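Local coordinates for glucosamine kinase (Streptacidiphilus jiangxiensis, PDB 6HWJ), which catalyses the magnesium- and ATP-dependent phosphorylation of D-glucosamine to D-glucosamine 6-phosphate and acts more weakly on glucose, at residues M342-V353 with V365-F376; M253-V261 with L272-Y283. All coordinates share one frame; numbering follows the deposited sequence.

Both contacts are antiparallel helix pairs of the helical C-terminal part of the kinase, and they come in series along the chain. Contact 2 is made first, by helices 243-263 and 266-284; contact 1 follows, between helices 335-356 and 362-386. Their centres lie 23 Å apart, and with nearest atoms about 10 Å from each other they do not touch. Helix 398-416 meets both pairs: R402 forms a salt bridge with D347 and E406 hydrogen-bonds H348 in contact 1, while A404 packs on contact 2. Both pairs lie close to the active site: H348 touches the glucosamine-binding E409, the A260 side chain is about 9 Å from that of E409, and the M342 side chain about 6 Å from that of the magnesium ligand Q305.

Contact 1 (M342-V353 with V365-F376); sequences MTASLDHVGRVV and VRAWIAAAQRSF
I369 sets its CD1 squarely over one face of the R351 guanidinium, 3.5 Å from CZ, the two side chains crossing at about a right angle. R351 gets there by bending at chi2 (-57°), which folds a chain that starts out away from the partner helix back along its own; NE then forms a salt bridge with D347 OD1, 2.8 Å, on the syn side of the carboxylate. D430 binds both R351 and R366, so the two neighbouring arginines share an acid. D347 OD2 is paired with R402 and takes a weak, bent hydrogen bond from Q373 NE2 (3.4 Å), whose amide plane is turned 65° from the carboxylate. Q373 OE1 is bonded to R402, and NE2 also donates to I369 O within its own helix. This is an antiparallel helical hairpin with axes 9.0 Å apart, and G350, having no side chain, leaves room for I369 CG1 to pack 4.0 Å from its CA. W368 reaches across with CG anti to its backbone N (chi1 172°), bringing its ring edge to L346 O, 3.2 Å from CZ3; its NE1 bonds A215 O. At the other end, M342 CG lies 3.5 Å from F376 CE2 and T343 CG2 3.6 Å from F376 CD1, both chains crossing the phenylalanine nearly perpendicularly.

Contact 2 (M253-V261 with L272-Y283); sequences MREELDEAV and LKAWAPRIADVY
L272, in the second turn of helix 266-284, packs against A260 and V261, its CD2 3.8 Å from A260 CB, in an antiparallel helical hairpin whose axes run 10.0 Å apart at 166°. K273 brings its NZ across V261, 3.9 Å from CG1. One turn on, A276 CB meets V261 CG2 at 3.8 Å, just before P277, where the helix is kinked: P277 has no N-H to give, and the N of R278 also lacks a bond to the turn before. I279 and A280 then form, with A276 and Y283, the hole that takes L257 as a knob; with CG anti to the backbone N (chi1 177°), L257 sends its branch toward the other helix, where CD2 enters the hole 3.9 Å from I279 CG2. A280 O also receives a water that is weakly bonded to R254 NE, bridging the two helices. Y283 ends the walk with its ring between two partners: M253 CB makes a CH-pi contact 3.9 Å from the centroid over one face, and I279 O lies over the opposite face. The M253 sulfur stands farther off above the ring in a Met-aromatic contact, and the bend at chi3 brings CE back to 3.5 Å from Y283 CE1. One water, 2.6 Å from Y283 OH, donates to M253 O.

Contact 1 (M342-V353 with V365-F376)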
loop_
_atom_site.group_PDB
_atom_site.type_symbol
_atom_site.label_atom_id
_atom_site.label_comp_id
_atom_site.label_asym_id
_atom_site.label_seq_id
_atom_site.Cartn_x
_atom_site.Cartn_y
_atom_site.Cartn_z
ATOM N N MET A 342 -1.404 -9.503 -7.382
ATOM C CA MET A 342 -2.315 -9.014 -8.414
ATOM C C MET A 342 -3.010 -10.159 -9.139
ATOM O O MET A 342 -4.217 -10.085 -9.382
ATOM C CB MET A 342 -1.573 -8.114 -9.408
ATOM C CG MET A 342 -2.487 -7.389 -10.378
ATOM S SD MET A 342 -3.748 -6.382 -9.551
ATOM C CE MET A 342 -2.751 -5.046 -8.893
ATOM N N THR A 343 -2.295 -11.244 -9.459
ATOM C CA THR A 343 -2.949 -12.346 -10.164
ATOM C C THR A 343 -3.969 -13.031 -9.258
ATOM O O THR A 343 -5.040 -13.429 -9.723
ATOM C CB THR A 343 -1.936 -13.378 -10.681
ATOM O OG1 THR A 343 -1.174 -13.904 -9.589
ATOM C CG2 THR A 343 -0.999 -12.755 -11.704
ATOM N N ALA A 344 -3.641 -13.207 -7.971
ATOM C CA ALA A 344 -4.638 -13.690 -7.023
ATOM C C ALA A 344 -5.853 -12.752 -6.993
ATOM O O ALA A 344 -7.005 -13.200 -7.036
ATOM C CB ALA A 344 -4.032 -13.796 -5.625
ATOM N N SER A 345 -5.604 -11.441 -6.899
ATOM C CA SER A 345 -6.689 -10.468 -6.859
ATOM C C SER A 345 -7.590 -10.573 -8.096
ATOM O O SER A 345 -8.818 -10.510 -7.984
ATOM C CB SER A 345 -6.103 -9.060 -6.743
ATOM O OG SER A 345 -7.101 -8.110 -6.449
ATOM N N LEU A 346 -6.997 -10.755 -9.274
ATOM C CA LEU A 346 -7.787 -10.900 -10.496
ATOM C C LEU A 346 -8.645 -12.154 -10.448
ATOM O O LEU A 346 -9.821 -12.133 -10.835
ATOM C CB LEU A 346 -6.875 -10.936 -11.716
ATOM C CG LEU A 346 -6.176 -9.598 -12.025
ATOM C CD1 LEU A 346 -5.130 -9.759 -13.093
ATOM C CD2 LEU A 346 -7.188 -8.543 -12.427
ATOM N N ASP A 347 -8.069 -13.269 -9.996
ATOM C CA ASP A 347 -8.862 -14.473 -9.764
ATOM C C ASP A 347 -10.043 -14.167 -8.843
ATOM O O ASP A 347 -11.190 -14.537 -9.129
ATOM C CB ASP A 347 -7.953 -15.553 -9.170
ATOM C CG ASP A 347 -8.628 -16.889 -9.044
ATOM O OD1 ASP A 347 -9.729 -16.963 -8.480
ATOM O OD2 ASP A 347 -8.047 -17.879 -9.501
ATOM N N HIS A 348 -9.777 -13.481 -7.739
ATOM C CA HIS A 348 -10.820 -13.203 -6.745
ATOM C C HIS A 348 -11.931 -12.304 -7.307
ATOM O O HIS A 348 -13.106 -12.463 -6.932
ATOM C CB HIS A 348 -10.195 -12.581 -5.515
ATOM C CG HIS A 348 -9.145 -13.444 -4.887
ATOM N ND1 HIS A 348 -8.239 -12.974 -3.962
ATOM C CD2 HIS A 348 -8.838 -14.746 -5.083
ATOM C CE1 HIS A 348 -7.430 -13.957 -3.602
ATOM N NE2 HIS A 348 -7.783 -15.048 -4.254
ATOM N N VAL A 349 -11.569 -11.352 -8.167
ATOM C CA VAL A 349 -12.564 -10.535 -8.850
ATOM C C VAL A 349 -13.551 -11.420 -9.586
ATOM O O VAL A 349 -14.762 -11.220 -9.507
ATOM C CB VAL A 349 -11.883 -9.543 -9.813
ATOM C CG1 VAL A 349 -12.913 -8.897 -10.744
ATOM C CG2 VAL A 349 -11.166 -8.463 -9.025
ATOM N N GLY A 350 -13.040 -12.408 -10.308
ATOM C CA GLY A 350 -13.901 -13.331 -11.005
ATOM C C GLY A 350 -14.782 -14.116 -10.061
ATOM O O GLY A 350 -15.965 -14.327 -10.339
ATOM N N ARG A 351 -14.222 -14.566 -8.928
ATOM C CA ARG A 351 -15.028 -15.323 -7.983
ATOM C C ARG A 351 -16.159 -14.461 -7.436
ATOM O O ARG A 351 -17.283 -14.940 -7.258
ATOM C CB ARG A 351 -14.163 -15.850 -6.826
ATOM C CG ARG A 351 -12.958 -16.666 -7.266
ATOM C CD ARG A 351 -13.312 -17.848 -8.113
ATOM N NE ARG A 351 -12.101 -18.472 -8.665
ATOM C CZ ARG A 351 -12.105 -19.500 -9.504
ATOM N NH1 ARG A 351 -13.259 -20.049 -9.893
ATOM N NH2 ARG A 351 -10.964 -19.973 -9.961
ATOM N N VAL A 352 -15.860 -13.195 -7.130
ATOM C CA VAL A 352 -16.863 -12.300 -6.552
ATOM C C VAL A 352 -17.989 -12.030 -7.556
ATOM O O VAL A 352 -19.171 -12.001 -7.187
ATOM C CB VAL A 352 -16.181 -10.995 -6.101
ATOM C CG1 VAL A 352 -17.232 -9.900 -5.822
ATOM C CG2 VAL A 352 -15.310 -11.257 -4.863
ATOM N N VAL A 353 -17.644 -11.830 -8.836
ATOM C CA VAL A 353 -18.673 -11.593 -9.850
ATOM C C VAL A 353 -19.631 -12.769 -9.892
ATOM O O VAL A 353 -20.853 -12.596 -9.909
ATOM C CB VAL A 353 -18.035 -11.344 -11.234
ATOM C CG1 VAL A 353 -19.095 -11.379 -12.344
ATOM C CG2 VAL A 353 -17.311 -10.016 -11.258
ATOM N N VAL A 365 -16.783 -16.270 -17.116
ATOM C CA VAL A 365 -15.995 -15.661 -16.046
ATOM C C VAL A 365 -14.796 -16.543 -15.710
ATOM O O VAL A 365 -13.673 -16.054 -15.535
ATOM C CB VAL A 365 -16.869 -15.411 -14.804
ATOM C CG1 VAL A 365 -16.030 -14.816 -13.670
ATOM C CG2 VAL A 365 -18.037 -14.510 -15.135
ATOM N N ARG A 366 -15.005 -17.857 -15.627
ATOM C CA ARG A 366 -13.901 -18.748 -15.278
ATOM C C ARG A 366 -12.874 -18.818 -16.402
ATOM O O ARG A 366 -11.667 -18.868 -16.142
ATOM C CB ARG A 366 -14.439 -20.141 -14.945
ATOM C CG ARG A 366 -15.313 -20.162 -13.688
ATOM C CD ARG A 366 -15.833 -21.555 -13.376
ATOM N NE ARG A 366 -14.778 -22.455 -12.916
ATOM C CZ ARG A 366 -14.943 -23.759 -12.714
ATOM N NH1 ARG A 366 -16.122 -24.328 -12.934
ATOM N NH2 ARG A 366 -13.926 -24.497 -12.292
ATOM N N ALA A 367 -13.329 -18.781 -17.654
ATOM C CA ALA A 367 -12.403 -18.648 -18.770
ATOM C C ALA A 367 -11.601 -17.363 -18.646
ATOM O O ALA A 367 -10.392 -17.339 -18.919
ATOM C CB ALA A 367 -13.164 -18.665 -20.093
ATOM N N TRP A 368 -12.250 -16.288 -18.195
ATOM C CA TRP A 368 -11.557 -15.015 -18.040
ATOM C C TRP A 368 -10.532 -15.081 -16.910
ATOM O O TRP A 368 -9.438 -14.506 -17.015
ATOM C CB TRP A 368 -12.582 -13.888 -17.784
ATOM C CG TRP A 368 -11.939 -12.578 -17.431
ATOM C CD1 TRP A 368 -11.605 -11.567 -18.286
ATOM C CD2 TRP A 368 -11.529 -12.161 -16.129
ATOM N NE1 TRP A 368 -11.013 -10.529 -17.581
ATOM C CE2 TRP A 368 -10.950 -10.876 -16.259
ATOM C CE3 TRP A 368 -11.611 -12.740 -14.851
ATOM C CZ2 TRP A 368 -10.452 -10.161 -15.165
ATOM C CZ3 TRP A 368 -11.119 -12.028 -13.765
ATOM C CH2 TRP A 368 -10.556 -10.751 -13.924
ATOM N N ILE A 369 -10.866 -15.759 -15.809
ATOM C CA ILE A 369 -9.908 -15.900 -14.716
ATOM C C ILE A 369 -8.596 -16.488 -15.226
ATOM O O ILE A 369 -7.507 -15.953 -14.966
ATOM C CB ILE A 369 -10.504 -16.761 -13.587
ATOM C CG1 ILE A 369 -11.652 -16.008 -12.904
ATOM C CG2 ILE A 369 -9.407 -17.138 -12.571
ATOM C CD1 ILE A 369 -12.344 -16.812 -11.810
ATOM N N ALA A 370 -8.681 -17.616 -15.942
ATOM C CA ALA A 370 -7.479 -18.263 -16.447
ATOM C C ALA A 370 -6.778 -17.388 -17.481
ATOM O O ALA A 370 -5.555 -17.196 -17.429
ATOM C CB ALA A 370 -7.839 -19.627 -17.051
ATOM N N ALA A 371 -7.543 -16.834 -18.430
ATOM C CA ALA A 371 -6.938 -16.022 -19.480
ATOM C C ALA A 371 -6.379 -14.715 -18.933
ATOM O O ALA A 371 -5.360 -14.213 -19.445
ATOM C CB ALA A 371 -7.968 -15.763 -20.574
ATOM N N ALA A 372 -7.001 -14.161 -17.892
ATOM C CA ALA A 372 -6.515 -12.900 -17.328
ATOM C C ALA A 372 -5.165 -13.088 -16.644
ATOM O O ALA A 372 -4.274 -12.232 -16.754
ATOM C CB ALA A 372 -7.539 -12.331 -16.341
ATOM N N GLN A 373 -4.980 -14.222 -15.952
ATOM C CA GLN A 373 -3.689 -14.494 -15.338
ATOM C C GLN A 373 -2.606 -14.655 -16.390
ATOM O O GLN A 373 -1.503 -14.138 -16.218
ATOM C CB GLN A 373 -3.807 -15.722 -14.418
ATOM C CG GLN A 373 -4.729 -15.407 -13.196
ATOM C CD GLN A 373 -4.957 -16.581 -12.242
ATOM O OE1 GLN A 373 -4.054 -17.005 -11.529
ATOM N NE2 GLN A 373 -6.184 -17.085 -12.211
ATOM N N ARG A 374 -2.913 -15.338 -17.507
ATOM C CA ARG A 374 -1.959 -15.448 -18.598
ATOM C C ARG A 374 -1.694 -14.093 -19.256
ATOM O O ARG A 374 -0.535 -13.764 -19.559
ATOM C CB ARG A 374 -2.469 -16.456 -19.625
ATOM C CG ARG A 374 -1.574 -16.625 -20.859
ATOM C CD ARG A 374 -0.125 -16.902 -20.471
ATOM N NE ARG A 374 -0.012 -18.020 -19.536
ATOM C CZ ARG A 374 1.061 -18.278 -18.796
ATOM N NH1 ARG A 374 1.062 -19.317 -17.974
ATOM N NH2 ARG A 374 2.131 -17.497 -18.871
ATOM N N SER A 375 -2.749 -13.292 -19.478
ATOM C CA SER A 375 -2.563 -11.969 -20.069
ATOM C C SER A 375 -1.678 -11.089 -19.195
ATOM O O SER A 375 -0.815 -10.369 -19.707
ATOM C CB SER A 375 -3.918 -11.280 -20.295
ATOM O OG SER A 375 -4.758 -12.052 -21.142
ATOM N N PHE A 376 -1.899 -11.113 -17.880
ATOM C CA PHE A 376 -1.089 -10.321 -16.967
ATOM C C PHE A 376 0.372 -10.730 -17.031
ATOM O O PHE A 376 1.253 -9.890 -17.221
ATOM C CB PHE A 376 -1.613 -10.467 -15.531
ATOM C CG PHE A 376 -0.802 -9.717 -14.516
ATOM C CD1 PHE A 376 0.357 -10.264 -13.995
ATOM C CD2 PHE A 376 -1.193 -8.454 -14.097
ATOM C CE1 PHE A 376 1.113 -9.565 -13.084
ATOM C CE2 PHE A 376 -0.459 -7.771 -13.161
ATOM C CZ PHE A 376 0.710 -8.315 -12.667
#

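Contact 2 (M253-V261 with L272-Y283)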
loop_
_atom_site.group_PDB
_atom_site.type_symbol
_atom_site.label_atom_id
_atom_site.label_comp_id
_atom_site.label_asym_id
_atom_site.label_seq_id
_atom_site.Cartn_x
_atom_site.Cartn_y
_atom_site.Cartn_z
ATOM N N MET A 253 4.840 -19.252 6.444
ATOM C CA MET A 253 3.768 -19.737 5.578
ATOM C C MET A 253 3.145 -21.009 6.126
ATOM O O MET A 253 1.921 -21.177 6.067
ATOM C CB MET A 253 4.316 -19.940 4.167
ATOM C CG MET A 253 4.756 -18.626 3.516
ATOM S SD MET A 253 6.000 -18.779 2.220
ATOM C CE MET A 253 4.990 -19.333 0.847
ATOM N N ARG A 254 3.959 -21.896 6.724
ATOM C CA ARG A 254 3.406 -23.104 7.327
ATOM C C ARG A 254 2.573 -22.777 8.563
ATOM O O ARG A 254 1.519 -23.390 8.786
ATOM C CB ARG A 254 4.523 -24.087 7.672
ATOM C CG ARG A 254 4.846 -25.067 6.546
ATOM C CD ARG A 254 5.987 -26.054 6.917
ATOM N NE ARG A 254 7.297 -25.512 6.554
ATOM C CZ ARG A 254 8.194 -25.054 7.420
ATOM N NH1 ARG A 254 7.959 -25.086 8.729
ATOM N NH2 ARG A 254 9.346 -24.579 6.975
ATOM N N GLU A 255 3.010 -21.807 9.369
ATOM C CA GLU A 255 2.216 -21.409 10.527
ATOM C C GLU A 255 0.857 -20.858 10.102
ATOM O O GLU A 255 -0.170 -21.191 10.698
ATOM C CB GLU A 255 2.976 -20.376 11.358
ATOM C CG GLU A 255 4.166 -20.970 12.108
ATOM C CD GLU A 255 4.864 -19.962 12.994
ATOM O OE1 GLU A 255 4.457 -18.780 12.985
ATOM O OE2 GLU A 255 5.822 -20.354 13.701
ATOM N N GLU A 256 0.830 -20.000 9.075
ATOM C CA GLU A 256 -0.442 -19.487 8.591
ATOM C C GLU A 256 -1.315 -20.612 8.051
ATOM O O GLU A 256 -2.535 -20.643 8.289
ATOM C CB GLU A 256 -0.202 -18.423 7.523
ATOM C CG GLU A 256 0.513 -17.185 8.038
ATOM C CD GLU A 256 0.908 -16.232 6.923
ATOM O OE1 GLU A 256 0.920 -16.662 5.749
ATOM O OE2 GLU A 256 1.210 -15.053 7.216
ATOM N N LEU A 257 -0.715 -21.544 7.317
ATOM C CA LEU A 257 -1.454 -22.709 6.844
ATOM C C LEU A 257 -2.048 -23.488 8.016
ATOM O O LEU A 257 -3.231 -23.850 8.005
ATOM C CB LEU A 257 -0.522 -23.595 6.003
ATOM C CG LEU A 257 -1.106 -24.903 5.483
ATOM C CD1 LEU A 257 -2.337 -24.664 4.626
ATOM C CD2 LEU A 257 -0.049 -25.663 4.705
ATOM N N ASP A 258 -1.235 -23.757 9.041
ATOM C CA ASP A 258 -1.740 -24.474 10.210
ATOM C C ASP A 258 -2.914 -23.733 10.846
ATOM O O ASP A 258 -3.924 -24.350 11.209
ATOM C CB ASP A 258 -0.619 -24.683 11.223
ATOM C CG ASP A 258 0.411 -25.683 10.747
ATOM O OD1 ASP A 258 0.082 -26.510 9.870
ATOM O OD2 ASP A 258 1.553 -25.647 11.251
ATOM N N GLU A 259 -2.812 -22.411 10.973
ATOM C CA GLU A 259 -3.906 -21.652 11.566
ATOM C C GLU A 259 -5.171 -21.771 10.725
ATOM O O GLU A 259 -6.269 -21.981 11.256
ATOM C CB GLU A 259 -3.510 -20.190 11.744
ATOM C CG GLU A 259 -4.520 -19.385 12.551
ATOM C CD GLU A 259 -4.127 -17.927 12.695
ATOM O OE1 GLU A 259 -2.924 -17.615 12.565
ATOM O OE2 GLU A 259 -5.027 -17.091 12.927
ATOM N N ALA A 260 -5.044 -21.619 9.398
ATOM C CA ALA A 260 -6.209 -21.750 8.530
ATOM C C ALA A 260 -6.827 -23.137 8.637
ATOM O O ALA A 260 -8.049 -23.269 8.732
ATOM C CB ALA A 260 -5.825 -21.451 7.082
ATOM N N VAL A 261 -5.998 -24.183 8.640
ATOM C CA VAL A 261 -6.507 -25.545 8.772
ATOM C C VAL A 261 -7.260 -25.722 10.082
ATOM O O VAL A 261 -8.241 -26.478 10.146
ATOM C CB VAL A 261 -5.352 -26.563 8.655
ATOM C CG1 VAL A 261 -5.800 -27.926 9.100
ATOM C CG2 VAL A 261 -4.836 -26.628 7.234
ATOM N N LEU A 272 -9.581 -27.868 2.520
ATOM C CA LEU A 272 -8.293 -27.287 2.883
ATOM C C LEU A 272 -7.455 -28.288 3.676
ATOM O O LEU A 272 -6.257 -28.445 3.425
ATOM C CB LEU A 272 -8.493 -26.010 3.692
ATOM C CG LEU A 272 -7.213 -25.373 4.230
ATOM C CD1 LEU A 272 -6.249 -25.103 3.080
ATOM C CD2 LEU A 272 -7.515 -24.088 4.982
ATOM N N LYS A 273 -8.068 -28.965 4.641
ATOM C CA LYS A 273 -7.328 -29.957 5.426
ATOM C C LYS A 273 -6.770 -31.048 4.527
ATOM O O LYS A 273 -5.665 -31.543 4.764
ATOM C CB LYS A 273 -8.228 -30.550 6.510
ATOM C CG LYS A 273 -7.515 -31.503 7.459
ATOM C CD LYS A 273 -8.459 -32.017 8.541
ATOM C CE LYS A 273 -8.502 -31.095 9.754
ATOM N NZ LYS A 273 -7.285 -31.223 10.606
ATOM N N ALA A 274 -7.500 -31.407 3.465
ATOM C CA ALA A 274 -6.999 -32.397 2.520
ATOM C C ALA A 274 -5.923 -31.819 1.604
ATOM O O ALA A 274 -5.047 -32.560 1.143
ATOM C CB ALA A 274 -8.155 -32.952 1.687
ATOM N N TRP A 275 -5.959 -30.514 1.341
ATOM C CA TRP A 275 -4.968 -29.889 0.476
ATOM C C TRP A 275 -3.689 -29.518 1.213
ATOM O O TRP A 275 -2.654 -29.328 0.570
ATOM C CB TRP A 275 -5.548 -28.611 -0.163
ATOM C CG TRP A 275 -6.646 -28.849 -1.144
ATOM C CD1 TRP A 275 -6.856 -29.974 -1.885
ATOM C CD2 TRP A 275 -7.695 -27.932 -1.499
ATOM N NE1 TRP A 275 -7.967 -29.813 -2.688
ATOM C CE2 TRP A 275 -8.502 -28.569 -2.462
ATOM C CE3 TRP A 275 -8.031 -26.639 -1.086
ATOM C CZ2 TRP A 275 -9.621 -27.961 -3.019
ATOM C CZ3 TRP A 275 -9.140 -26.032 -1.646
ATOM C CH2 TRP A 275 -9.921 -26.694 -2.603
ATOM N N ALA A 276 -3.745 -29.373 2.535
ATOM C CA ALA A 276 -2.598 -28.857 3.274
ATOM C C ALA A 276 -1.313 -29.638 3.027
ATOM O O ALA A 276 -0.258 -28.998 2.879
ATOM C CB ALA A 276 -2.925 -28.836 4.777
ATOM N N PRO A 277 -1.320 -30.972 2.964
ATOM C CA PRO A 277 -0.062 -31.685 2.675
ATOM C C PRO A 277 0.588 -31.257 1.375
ATOM O O PRO A 277 1.812 -31.073 1.336
ATOM C CB PRO A 277 -0.491 -33.165 2.635
ATOM C CG PRO A 277 -1.729 -33.223 3.464
ATOM C CD PRO A 277 -2.438 -31.897 3.221
ATOM N N ARG A 278 -0.193 -31.080 0.306
ATOM C CA ARG A 278 0.381 -30.643 -0.964
ATOM C C ARG A 278 0.871 -29.198 -0.883
ATOM O O ARG A 278 1.917 -28.858 -1.447
ATOM C CB ARG A 278 -0.652 -30.779 -2.089
ATOM N N ILE A 279 0.126 -28.325 -0.197
ATOM C CA ILE A 279 0.586 -26.948 -0.041
ATOM C C ILE A 279 1.911 -26.932 0.710
ATOM O O ILE A 279 2.875 -26.284 0.293
ATOM C CB ILE A 279 -0.479 -26.093 0.671
ATOM C CG1 ILE A 279 -1.746 -26.022 -0.184
ATOM C CG2 ILE A 279 0.070 -24.721 0.960
ATOM C CD1 ILE A 279 -2.940 -25.421 0.533
ATOM N N ALA A 280 1.969 -27.645 1.833
ATOM C CA ALA A 280 3.210 -27.742 2.594
ATOM C C ALA A 280 4.342 -28.315 1.747
ATOM O O ALA A 280 5.493 -27.866 1.850
ATOM C CB ALA A 280 2.988 -28.604 3.839
ATOM N N ASP A 281 4.041 -29.309 0.910
ATOM C CA ASP A 281 5.062 -29.842 0.012
ATOM C C ASP A 281 5.662 -28.734 -0.849
ATOM O O ASP A 281 6.883 -28.677 -1.042
ATOM C CB ASP A 281 4.475 -30.933 -0.879
ATOM C CG ASP A 281 4.463 -32.296 -0.215
ATOM O OD1 ASP A 281 5.032 -32.438 0.895
ATOM O OD2 ASP A 281 3.882 -33.231 -0.812
ATOM N N VAL A 282 4.819 -27.838 -1.368
ATOM C CA VAL A 282 5.315 -26.767 -2.221
ATOM C C VAL A 282 6.122 -25.764 -1.410
ATOM O O VAL A 282 7.147 -25.252 -1.878
ATOM C CB VAL A 282 4.151 -26.083 -2.953
ATOM C CG1 VAL A 282 4.604 -24.773 -3.550
ATOM C CG2 VAL A 282 3.604 -26.993 -4.035
ATOM N N TYR A 283 5.674 -25.456 -0.186
ATOM C CA TYR A 283 6.447 -24.539 0.648
ATOM C C TYR A 283 7.848 -25.081 0.907
ATOM O O TYR A 283 8.792 -24.302 1.089
ATOM C CB TYR A 283 5.736 -24.283 1.976
ATOM C CG TYR A 283 4.435 -23.534 1.868
ATOM C CD1 TYR A 283 4.108 -22.831 0.726
ATOM C CD2 TYR A 283 3.530 -23.524 2.931
ATOM C CE1 TYR A 283 2.905 -22.132 0.625
ATOM C CE2 TYR A 283 2.332 -22.825 2.847
ATOM C CZ TYR A 283 2.026 -22.138 1.684
ATOM O OH TYR A 283 0.838 -21.428 1.594
HETATM O O HOH W 1 0.427 -20.554 4.006
HETATM O O HOH W 2 6.899 -27.052 4.187
#